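Local coordinates for tail fiber protein (Acinetobacter phage AM24, PDB 5W5P) that serves as the trimeric tailspike of the phage and probably recognises and degrades the capsular polysaccharide of its Acinetobacter host, at the interface of chains A and B. Numbering follows the deposited sequence. Chains: chain A/B, Tail fiber protein.

The interface of chains A and B. Residues chain A 508, 551-554, 593; chain B 523-524, 527, 529-532, 536.
The 551-554 segment of chain A lies along the chain B loop that follows strand 509-523, a worked case of one subunit reading the main chain of its copy. The tight part is centred on A:Ile552 and B:Ile527, the residues that bury most surface in this patch. Their side chains cross at about a right angle, with CD1 of B:Ile527 3.8 Å from CB of A:Ile552. The CG1 branch of A:Ile552 takes the crowded position between its backbone N and carbonyl carbon (chi1 58°), while CG2 turns towards the carbonyl of B:Gly523. B:Ile527 also meets A:Val508, whose CG1 packs 4.0 Å from CG1 of B:Ile527 and also covers the rim of one face of the A:Tyr593 ring. OH of A:Tyr593 lies against the CG2 branch of B:Ile527 and donates a hydrogen bond to OD2 of A:Asp553 at 2.7 Å, approaching from above the carboxylate plane; this bond probably helps fix the ring tip beside the isoleucine.

Polar grips flank this core. The B:Tyr536 hydroxyl bonds in plane to a lone pair of the A:Val551 carbonyl. B:Ser524 OG donates to the A:Ile552 carbonyl O at 2.9 Å from above its plane, and is itself positioned by the backbone N of B:Thr532, 3.2 Å from that OG in a nearly straight bond (175°). A:Thr554 N reaches a lone pair of B:Gly530 O at 2.8 Å. Near this bond the contact loosens: A:Thr554 OG1 makes a weak bond to the same carbonyl and is also linked to chain B through a water, which lies 2.7 Å from that OG1 and also touches the carbonyl of B:Ala531. Together, the apolar core and the hydrogen bonds to main-chain carbonyls join the C-terminal regions of two subunits, and probably help hold the tailspike trimer together at that end.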
ATOM      1  N   VAL A 508      11.298 -21.040 -44.002  1.00 63.17           N
ATOM      2  CA  VAL A 508      12.521 -21.745 -43.641  1.00 59.16           C
ATOM      3  C   VAL A 508      13.665 -20.743 -43.726  1.00 53.53           C
ATOM      4  O   VAL A 508      13.886 -20.129 -44.779  1.00 50.93           O
ATOM      5  CB  VAL A 508      12.760 -22.953 -44.561  1.00 59.08           C
ATOM      6  CG1 VAL A 508      14.125 -23.566 -44.301  1.00 56.69           C
ATOM      7  CG2 VAL A 508      11.655 -23.980 -44.373  1.00 58.92           C
ATOM      8  N   VAL A 551      25.704 -25.332 -40.430  1.00 65.51           N
ATOM      9  CA  VAL A 551      24.807 -26.412 -40.830  1.00 64.10           C
ATOM     10  C   VAL A 551      23.454 -26.227 -40.152  1.00 60.69           C
ATOM     11  O   VAL A 551      23.367 -26.128 -38.923  1.00 53.99           O
ATOM     12  CB  VAL A 551      25.408 -27.781 -40.482  1.00 59.82           C
ATOM     13  CG1 VAL A 551      24.535 -28.897 -41.036  1.00 55.37           C
ATOM     14  CG2 VAL A 551      26.826 -27.887 -41.007  1.00 59.40           C
ATOM     15  N   ILE A 552      22.392 -26.189 -40.954  1.00 61.74           N
ATOM     16  CA  ILE A 552      21.029 -26.138 -40.436  1.00 60.94           C
ATOM     17  C   ILE A 552      20.237 -27.397 -40.744  1.00 62.88           C
ATOM     18  O   ILE A 552      19.141 -27.571 -40.185  1.00 65.81           O
ATOM     19  CB  ILE A 552      20.271 -24.900 -40.963  1.00 62.24           C
ATOM     20  CG1 ILE A 552      20.233 -24.909 -42.493  1.00 63.30           C
ATOM     21  CG2 ILE A 552      20.915 -23.622 -40.445  1.00 61.25           C
ATOM     22  CD1 ILE A 552      19.566 -23.692 -43.091  1.00 63.33           C
ATOM     23  N   ASP A 553      20.748 -28.280 -41.606  1.00 63.22           N
ATOM     24  CA  ASP A 553      20.066 -29.522 -41.982  1.00 67.34           C
ATOM     25  C   ASP A 553      21.152 -30.576 -42.213  1.00 70.92           C
ATOM     26  O   ASP A 553      21.680 -30.708 -43.320  1.00 74.49           O
ATOM     27  CB  ASP A 553      19.194 -29.328 -43.215  1.00 67.97           C
ATOM     28  CG  ASP A 553      18.467 -30.601 -43.635  1.00 67.11           C
ATOM     29  OD1 ASP A 553      18.555 -31.625 -42.929  1.00 66.87           O
ATOM     30  OD2 ASP A 553      17.798 -30.574 -44.685  1.00 67.66           O
ATOM     31  N   THR A 554      21.463 -31.330 -41.158  1.00 68.79           N
ATOM     32  CA  THR A 554      22.528 -32.324 -41.212  1.00 67.56           C
ATOM     33  C   THR A 554      22.181 -33.530 -42.075  1.00 70.77           C
ATOM     34  O   THR A 554      23.077 -34.324 -42.384  1.00 72.43           O
ATOM     35  CB  THR A 554      22.867 -32.796 -39.801  1.00 67.80           C
ATOM     36  OG1 THR A 554      21.762 -33.539 -39.274  1.00 68.35           O
ATOM     37  CG2 THR A 554      23.137 -31.602 -38.899  1.00 66.48           C
ATOM     38  N   TYR A 593      14.789 -26.923 -49.768  1.00 76.09           N
ATOM     39  CA  TYR A 593      13.775 -25.974 -49.329  1.00 69.93           C
ATOM     40  C   TYR A 593      13.433 -24.920 -50.372  1.00 68.43           C
ATOM     41  O   TYR A 593      12.495 -24.144 -50.161  1.00 68.76           O
ATOM     42  CB  TYR A 593      14.231 -25.291 -48.037  1.00 64.79           C
ATOM     43  CG  TYR A 593      14.637 -26.274 -46.966  1.00 63.02           C
ATOM     44  CD1 TYR A 593      13.679 -26.974 -46.244  1.00 61.86           C
ATOM     45  CD2 TYR A 593      15.974 -26.515 -46.688  1.00 64.46           C
ATOM     46  CE1 TYR A 593      14.041 -27.881 -45.269  1.00 61.39           C
ATOM     47  CE2 TYR A 593      16.346 -27.424 -45.711  1.00 65.52           C
ATOM     48  CZ  TYR A 593      15.373 -28.100 -45.005  1.00 62.94           C
ATOM     49  OH  TYR A 593      15.734 -29.000 -44.030  1.00 61.08           O
TER
ATOM     50  N   GLY B 523      20.280 -20.376 -35.917  1.00 45.79           N
ATOM     51  CA  GLY B 523      20.434 -21.793 -36.149  1.00 47.14           C
ATOM     52  C   GLY B 523      19.339 -22.314 -37.063  1.00 51.17           C
ATOM     53  O   GLY B 523      18.839 -21.609 -37.944  1.00 51.65           O
ATOM     54  N   SER B 524      18.971 -23.572 -36.840  1.00 53.07           N
ATOM     55  CA  SER B 524      17.898 -24.183 -37.613  1.00 56.83           C
ATOM     56  C   SER B 524      16.553 -23.591 -37.203  1.00 59.41           C
ATOM     57  O   SER B 524      16.229 -23.522 -36.013  1.00 59.32           O
ATOM     58  CB  SER B 524      17.898 -25.697 -37.408  1.00 56.57           C
ATOM     59  OG  SER B 524      19.188 -26.241 -37.635  1.00 58.09           O
ATOM     60  N   ILE B 527      12.733 -26.167 -39.650  1.00 55.37           N
ATOM     61  CA  ILE B 527      13.313 -27.378 -40.216  1.00 55.05           C
ATOM     62  C   ILE B 527      12.965 -28.556 -39.318  1.00 55.93           C
ATOM     63  O   ILE B 527      13.232 -28.523 -38.111  1.00 55.64           O
ATOM     64  CB  ILE B 527      14.838 -27.247 -40.374  1.00 58.96           C
ATOM     65  CG1 ILE B 527      15.172 -26.168 -41.404  1.00 59.54           C
ATOM     66  CG2 ILE B 527      15.452 -28.580 -40.772  1.00 66.55           C
ATOM     67  CD1 ILE B 527      16.643 -25.865 -41.497  1.00 62.88           C
ATOM     68  N   THR B 529      13.255 -32.619 -40.297  1.00 63.79           N
ATOM     69  CA  THR B 529      14.312 -33.611 -40.447  1.00 64.95           C
ATOM     70  C   THR B 529      15.653 -32.924 -40.678  1.00 63.42           C
ATOM     71  O   THR B 529      15.781 -32.066 -41.555  1.00 60.51           O
ATOM     72  CB  THR B 529      13.991 -34.552 -41.607  1.00 67.18           C
ATOM     73  OG1 THR B 529      12.748 -35.216 -41.347  1.00 74.54           O
ATOM     74  CG2 THR B 529      15.086 -35.593 -41.761  1.00 64.71           C
ATOM     75  N   GLY B 530      16.650 -33.294 -39.872  1.00 65.37           N
ATOM     76  CA  GLY B 530      17.997 -32.783 -40.019  1.00 64.44           C
ATOM     77  C   GLY B 530      18.327 -31.556 -39.197  1.00 63.93           C
ATOM     78  O   GLY B 530      19.476 -31.094 -39.238  1.00 61.04           O
ATOM     79  N   ALA B 531      17.366 -31.011 -38.455  1.00 62.38           N
ATOM     80  CA  ALA B 531      17.615 -29.806 -37.678  1.00 60.88           C
ATOM     81  C   ALA B 531      18.597 -30.083 -36.546  1.00 57.71           C
ATOM     82  O   ALA B 531      18.677 -31.195 -36.017  1.00 57.89           O
ATOM     83  CB  ALA B 531      16.306 -29.252 -37.114  1.00 53.06           C
ATOM     84  N   THR B 532      19.352 -29.055 -36.180  1.00 56.55           N
ATOM     85  CA  THR B 532      20.314 -29.145 -35.094  1.00 56.81           C
ATOM     86  C   THR B 532      20.013 -28.073 -34.059  1.00 58.07           C
ATOM     87  O   THR B 532      19.385 -27.052 -34.354  1.00 58.49           O
ATOM     88  CB  THR B 532      21.754 -28.980 -35.595  1.00 55.60           C
ATOM     89  OG1 THR B 532      22.649 -28.967 -34.475  1.00 55.73           O
ATOM     90  CG2 THR B 532      21.894 -27.676 -36.354  1.00 53.03           C
ATOM     91  N   TYR B 536      24.733 -20.393 -34.563  1.00 52.32           N
ATOM     92  CA  TYR B 536      25.991 -19.843 -35.037  1.00 53.26           C
ATOM     93  C   TYR B 536      26.006 -18.328 -34.888  1.00 54.94           C
ATOM     94  O   TYR B 536      24.962 -17.671 -34.914  1.00 54.08           O
ATOM     95  CB  TYR B 536      26.232 -20.251 -36.491  1.00 50.15           C
ATOM     96  CG  TYR B 536      25.946 -21.718 -36.729  1.00 53.90           C
ATOM     97  CD1 TYR B 536      26.875 -22.692 -36.376  1.00 56.09           C
ATOM     98  CD2 TYR B 536      24.742 -22.133 -37.289  1.00 52.77           C
ATOM     99  CE1 TYR B 536      26.621 -24.038 -36.583  1.00 52.70           C
ATOM    100  CE2 TYR B 536      24.478 -23.479 -37.496  1.00 51.93           C
ATOM    101  CZ  TYR B 536      25.425 -24.427 -37.140  1.00 52.25           C
ATOM    102  OH  TYR B 536      25.178 -25.768 -37.342  1.00 54.69           O
TER
HETATM  103  O   HOH W   1      20.282 -33.617 -36.971  1.00 54.65           O